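Local structure of N-alpha-acetyltransferase 35, NatC auxiliary subunit (Saccharomyces cerevisiae, 6YGA) at residues H216-K221 and N258-Q263; I228-L233 and S298-L303. The protein serves as the auxiliary subunit of the NatC N-terminal acetyltransferase, which acetylates the N-terminal methionine of the L-A virus Gag protein. One frame throughout, in Å; residues are numbered along the deposited sequence.

Contact 1. Residues H216-K221 and N258-Q263; sequences HLTMLK and NGIFPQ
Ile-260 O accepts the backbone hydrogen bond of Gln-263 N at 2.9 Å. CB of the same Ile-260 is directed toward 216-221, and its side chain makes the closest contacts between the segments. Its two branches have different partners. CG2 of Ile-260 lies 3.5 Å from CG of Met-219 and 4.1 Å from SE of that residue, which is a selenomethionine. The two side chains run past each other in opposite directions. The other branch ends in CD1 of Ile-260, which meets CG2 of Thr-218 at 4.0 Å. OG1 of Thr-218 lies beside the backbone N (chi1 -48°), which sets CG2 anti to that N. OG1 bonds to Ser-214 O, just before helix 215-231. Thr-218 therefore offers a methyl to the contact and turns its hydroxyl back to the backbone of Ser-214.

Met-219 is bent at chi2 and chi3. SE thus comes over the face of Phe-261, 5.2 Å from the ring centroid and 14° off the ring normal. This is a Met-aromatic contact at some distance. Tyr-297 packs edge-to-face with the same ring, and Asp-94 of helix 85-104 touches both Met-219 and Phe-261. No hydrogen bond joins the two segments. The contact is therefore apolar, and probably held by dispersion and the burial of methyl, methylene, selenium and ring.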
loop_
_atom_site.group_PDB
_atom_site.type_symbol
_atom_site.label_atom_id
_atom_site.label_comp_id
_atom_site.label_asym_id
_atom_site.label_seq_id
_atom_site.Cartn_x
_atom_site.Cartn_y
_atom_site.Cartn_z
ATOM N N HIS B 216 -36.848 14.388 6.205
ATOM C CA HIS B 216 -36.503 13.378 5.208
ATOM C C HIS B 216 -36.427 13.988 3.813
ATOM O O HIS B 216 -35.559 13.619 3.013
ATOM C CB HIS B 216 -37.518 12.234 5.235
ATOM C CG HIS B 216 -37.454 11.390 6.471
ATOM N ND1 HIS B 216 -38.046 11.762 7.659
ATOM C CD2 HIS B 216 -36.874 10.188 6.700
ATOM C CE1 HIS B 216 -37.831 10.827 8.568
ATOM N NE2 HIS B 216 -37.121 9.861 8.012
ATOM N N LEU B 217 -37.323 14.929 3.507
ATOM C CA LEU B 217 -37.290 15.579 2.202
ATOM C C LEU B 217 -36.043 16.441 2.048
ATOM O O LEU B 217 -35.400 16.428 0.991
ATOM C CB LEU B 217 -38.548 16.419 1.998
ATOM C CG LEU B 217 -38.655 17.118 0.645
ATOM C CD1 LEU B 217 -38.879 16.105 -0.469
ATOM C CD2 LEU B 217 -39.767 18.149 0.675
ATOM N N THR B 218 -35.687 17.196 3.090
ATOM C CA THR B 218 -34.453 17.974 3.053
ATOM C C THR B 218 -33.245 17.070 2.844
ATOM O O THR B 218 -32.339 17.396 2.069
ATOM C CB THR B 218 -34.298 18.780 4.345
ATOM O OG1 THR B 218 -35.527 19.455 4.643
ATOM C CG2 THR B 218 -33.188 19.807 4.204
HETATM N N MSE B 219 -33.222 15.925 3.523
HETATM C CA MSE B 219 -32.166 14.932 3.351
HETATM C C MSE B 219 -32.015 14.500 1.896
HETATM O O MSE B 219 -30.907 14.452 1.362
HETATM C CB MSE B 219 -32.451 13.708 4.218
HETATM C CG MSE B 219 -31.837 13.760 5.600
HETATM SE SE MSE B 219 -30.007 13.096 5.593
HETATM C CE MSE B 219 -30.382 11.218 5.183
ATOM N N LEU B 220 -33.148 14.179 1.266
ATOM C CA LEU B 220 -33.118 13.684 -0.105
ATOM C C LEU B 220 -32.669 14.770 -1.076
ATOM O O LEU B 220 -31.977 14.482 -2.058
ATOM C CB LEU B 220 -34.492 13.139 -0.490
ATOM C CG LEU B 220 -34.546 12.225 -1.713
ATOM C CD1 LEU B 220 -33.514 11.119 -1.584
ATOM C CD2 LEU B 220 -35.943 11.639 -1.878
ATOM N N LYS B 221 -33.050 16.024 -0.819
ATOM C CA LYS B 221 -32.571 17.126 -1.648
ATOM C C LYS B 221 -31.056 17.265 -1.557
ATOM O O LYS B 221 -30.379 17.449 -2.576
ATOM C CB LYS B 221 -33.255 18.431 -1.237
ATOM C CG LYS B 221 -34.768 18.445 -1.424
ATOM C CD LYS B 221 -35.356 19.789 -1.013
ATOM C CE LYS B 221 -34.762 20.927 -1.831
ATOM N NZ LYS B 221 -35.190 22.263 -1.326
ATOM N N ASN B 258 -24.817 16.325 7.958
ATOM C CA ASN B 258 -24.272 15.892 9.242
ATOM C C ASN B 258 -25.080 16.447 10.411
ATOM O O ASN B 258 -25.305 15.747 11.406
ATOM C CB ASN B 258 -22.802 16.299 9.358
ATOM C CG ASN B 258 -21.887 15.427 8.513
ATOM O OD1 ASN B 258 -22.222 14.285 8.191
ATOM N ND2 ASN B 258 -20.724 15.960 8.154
ATOM N N GLY B 259 -25.527 17.701 10.314
ATOM C CA GLY B 259 -26.398 18.245 11.341
ATOM C C GLY B 259 -27.782 17.633 11.347
ATOM O O GLY B 259 -28.482 17.706 12.364
ATOM N N ILE B 260 -28.187 17.026 10.232
ATOM C CA ILE B 260 -29.504 16.410 10.140
ATOM C C ILE B 260 -29.490 15.000 10.725
ATOM O O ILE B 260 -30.496 14.551 11.285
ATOM C CB ILE B 260 -29.982 16.417 8.675
ATOM C CG1 ILE B 260 -30.218 17.849 8.185
ATOM C CG2 ILE B 260 -31.256 15.625 8.513
ATOM C CD1 ILE B 260 -30.810 17.918 6.786
ATOM N N PHE B 261 -28.358 14.299 10.628
ATOM C CA PHE B 261 -28.255 12.917 11.102
ATOM C C PHE B 261 -28.771 12.697 12.520
ATOM O O PHE B 261 -29.573 11.770 12.717
ATOM C CB PHE B 261 -26.801 12.437 10.996
ATOM C CG PHE B 261 -26.469 11.793 9.688
ATOM C CD1 PHE B 261 -27.151 10.664 9.265
ATOM C CD2 PHE B 261 -25.464 12.303 8.887
ATOM C CE1 PHE B 261 -26.844 10.063 8.060
ATOM C CE2 PHE B 261 -25.150 11.705 7.682
ATOM C CZ PHE B 261 -25.842 10.583 7.267
ATOM N N PRO B 262 -28.369 13.467 13.539
ATOM C CA PRO B 262 -28.877 13.167 14.886
ATOM C C PRO B 262 -30.375 13.364 15.028
ATOM O O PRO B 262 -30.978 12.775 15.933
ATOM C CB PRO B 262 -28.094 14.138 15.781
ATOM C CG PRO B 262 -27.745 15.264 14.889
ATOM C CD PRO B 262 -27.454 14.625 13.560
ATOM N N GLN B 263 -31.004 14.155 14.154
ATOM C CA GLN B 263 -32.389 14.551 14.375
ATOM C C GLN B 263 -33.395 13.501 13.926
ATOM O O GLN B 263 -34.545 13.541 14.377
ATOM C CB GLN B 263 -32.691 15.877 13.667
ATOM C CG GLN B 263 -31.793 17.030 14.088
ATOM C CD GLN B 263 -32.382 18.387 13.745
ATOM O OE1 GLN B 263 -33.602 18.558 13.710
ATOM N NE2 GLN B 263 -31.516 19.361 13.492
#

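Contact 2. Residues I228-L233 and S298-L303; sequences ICLVHL and SGFITL
Leu-230 reaches across to Phe-300 and Leu-303 with its two methyls. Its CB leaves helix 215-231 in the direction of 298-303. CG is anti to the carbonyl carbon (chi1 -63°) and brings the fork up to Phe-300 and Leu-303. CD1 of Leu-230 continues the chain away from CA (chi2 167°) and meets CE1 of Phe-300 at 3.9 Å. CD2, the other arm of Leu-230, lies 4.0 Å from CD2 of Leu-303. The same Leu-230 CD2 is 4.1 Å from Phe-300 CE1, so both methyls close on one ring carbon. The leucine crosses the phenylalanine side chain at about a right angle, and CD1 comes to the ring obliquely.

Phe-300 starts off beside the contact, but its ring ends nearer to Leu-230. Tyr-297 packs edge-to-face with this ring. Leu-97 of helix 85-104 touches both Leu-230 and Phe-300, and so ties a third helix to the pair. CD2 of Leu-303 is also 4.2 Å from CD1 of Leu-233. One methyl of Leu-303 thus meets two leucines.

All four touching residues are buried and apolar, and no hydrogen bond crosses. Each segment contributes two side chains three residues apart, about one helical turn. Such i, i+3 rows of large apolar residues are characteristic of helix-to-helix packing in an all-helical core, here between segment 228-233 and helix 298-311.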
loop_
_atom_site.group_PDB
_atom_site.type_symbol
_atom_site.label_atom_id
_atom_site.label_comp_id
_atom_site.label_asym_id
_atom_site.label_seq_id
_atom_site.Cartn_x
_atom_site.Cartn_y
_atom_site.Cartn_z
ATOM N N ILE B 228 -24.879 14.890 -7.716
ATOM C CA ILE B 228 -24.548 15.744 -8.856
ATOM C C ILE B 228 -23.096 16.203 -8.777
ATOM O O ILE B 228 -22.378 16.221 -9.785
ATOM C CB ILE B 228 -25.518 16.939 -8.927
ATOM C CG1 ILE B 228 -26.913 16.465 -9.339
ATOM C CG2 ILE B 228 -24.996 18.007 -9.880
ATOM C CD1 ILE B 228 -27.931 17.575 -9.465
ATOM N N CYS B 229 -22.637 16.568 -7.579
ATOM C CA CYS B 229 -21.253 17.002 -7.418
ATOM C C CYS B 229 -20.277 15.868 -7.706
ATOM O O CYS B 229 -19.221 16.090 -8.309
ATOM C CB CYS B 229 -21.037 17.549 -6.009
ATOM S SG CYS B 229 -22.013 19.020 -5.625
ATOM N N LEU B 230 -20.607 14.645 -7.281
ATOM C CA LEU B 230 -19.715 13.517 -7.535
ATOM C C LEU B 230 -19.631 13.209 -9.025
ATOM O O LEU B 230 -18.576 12.799 -9.522
ATOM C CB LEU B 230 -20.181 12.283 -6.757
ATOM C CG LEU B 230 -20.177 12.383 -5.228
ATOM C CD1 LEU B 230 -20.945 11.225 -4.599
ATOM C CD2 LEU B 230 -18.753 12.429 -4.703
ATOM N N VAL B 231 -20.738 13.394 -9.750
ATOM C CA VAL B 231 -20.729 13.187 -11.194
ATOM C C VAL B 231 -19.855 14.228 -11.883
ATOM O O VAL B 231 -19.263 13.959 -12.935
ATOM C CB VAL B 231 -22.174 13.204 -11.729
ATOM C CG1 VAL B 231 -22.188 13.096 -13.244
ATOM C CG2 VAL B 231 -22.975 12.072 -11.106
ATOM N N HIS B 232 -19.734 15.414 -11.295
ATOM C CA HIS B 232 -18.936 16.485 -11.875
ATOM C C HIS B 232 -17.443 16.333 -11.622
ATOM O O HIS B 232 -16.675 17.199 -12.053
ATOM C CB HIS B 232 -19.399 17.836 -11.334
ATOM C CG HIS B 232 -20.526 18.441 -12.110
ATOM N ND1 HIS B 232 -20.339 19.076 -13.318
ATOM C CD2 HIS B 232 -21.852 18.514 -11.846
ATOM C CE1 HIS B 232 -21.502 19.512 -13.768
ATOM N NE2 HIS B 232 -22.436 19.185 -12.894
ATOM N N LEU B 233 -17.009 15.273 -10.936
ATOM C CA LEU B 233 -15.588 15.140 -10.633
ATOM C C LEU B 233 -14.770 14.850 -11.882
ATOM O O LEU B 233 -13.565 15.123 -11.907
ATOM C CB LEU B 233 -15.358 14.046 -9.590
ATOM C CG LEU B 233 -15.682 14.418 -8.141
ATOM C CD1 LEU B 233 -15.469 13.224 -7.217
ATOM C CD2 LEU B 233 -14.840 15.601 -7.699
ATOM N N SER B 298 -18.814 12.996 6.614
ATOM C CA SER B 298 -17.548 13.715 6.705
ATOM C C SER B 298 -16.531 13.242 5.675
ATOM O O SER B 298 -15.621 14.002 5.324
ATOM C CB SER B 298 -16.961 13.581 8.112
ATOM O OG SER B 298 -17.660 14.395 9.038
ATOM N N GLY B 299 -16.663 12.010 5.180
ATOM C CA GLY B 299 -15.737 11.525 4.171
ATOM C C GLY B 299 -15.813 12.298 2.871
ATOM O O GLY B 299 -14.813 12.421 2.156
ATOM N N PHE B 300 -16.994 12.827 2.541
ATOM C CA PHE B 300 -17.127 13.651 1.344
ATOM C C PHE B 300 -16.351 14.953 1.487
ATOM O O PHE B 300 -15.810 15.474 0.504
ATOM C CB PHE B 300 -18.603 13.932 1.059
ATOM C CG PHE B 300 -19.362 12.743 0.541
ATOM C CD1 PHE B 300 -18.865 11.987 -0.510
ATOM C CD2 PHE B 300 -20.572 12.379 1.107
ATOM C CE1 PHE B 300 -19.566 10.893 -0.990
ATOM C CE2 PHE B 300 -21.275 11.284 0.632
ATOM C CZ PHE B 300 -20.771 10.541 -0.417
ATOM N N ILE B 301 -16.285 15.491 2.707
ATOM C CA ILE B 301 -15.522 16.713 2.948
ATOM C C ILE B 301 -14.038 16.462 2.714
ATOM O O ILE B 301 -13.350 17.255 2.058
ATOM C CB ILE B 301 -15.787 17.237 4.371
ATOM C CG1 ILE B 301 -17.281 17.511 4.574
ATOM C CG2 ILE B 301 -14.976 18.493 4.640
ATOM C CD1 ILE B 301 -17.640 17.953 5.983
ATOM N N THR B 302 -13.522 15.351 3.249
ATOM C CA THR B 302 -12.126 14.990 3.021
ATOM C C THR B 302 -11.845 14.809 1.535
ATOM O O THR B 302 -10.807 15.254 1.032
ATOM C CB THR B 302 -11.784 13.715 3.794
ATOM O OG1 THR B 302 -12.011 13.927 5.193
ATOM C CG2 THR B 302 -10.329 13.330 3.580
ATOM N N LEU B 303 -12.769 14.170 0.814
ATOM C CA LEU B 303 -12.588 13.983 -0.622
ATOM C C LEU B 303 -12.553 15.316 -1.354
ATOM O O LEU B 303 -11.717 15.525 -2.241
ATOM C CB LEU B 303 -13.704 13.100 -1.177
ATOM C CG LEU B 303 -13.837 13.079 -2.699
ATOM C CD1 LEU B 303 -12.632 12.408 -3.338
ATOM C CD2 LEU B 303 -15.128 12.387 -3.102
#

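Contacts 1 and 2 have centres about 17 Å apart and share helix 215-231. Contact 1 uses its beginning and contact 2 its end. The segments alternate along the chain: 216-221, 228-233, 258-263, then 298-303. One helix therefore packs against both 258-263 and 298-303. These two partners also approach each other, with Asn-258 ND2 3.6 Å from Ser-298 OG in simple packing. Helix 85-104 touches residues of both contacts. The centre of contact 2 is about 19 Å from the centre of the chain, that of contact 1 about 33 Å. Together they join helices 215-231, 245-260 and 298-311 into one helical body.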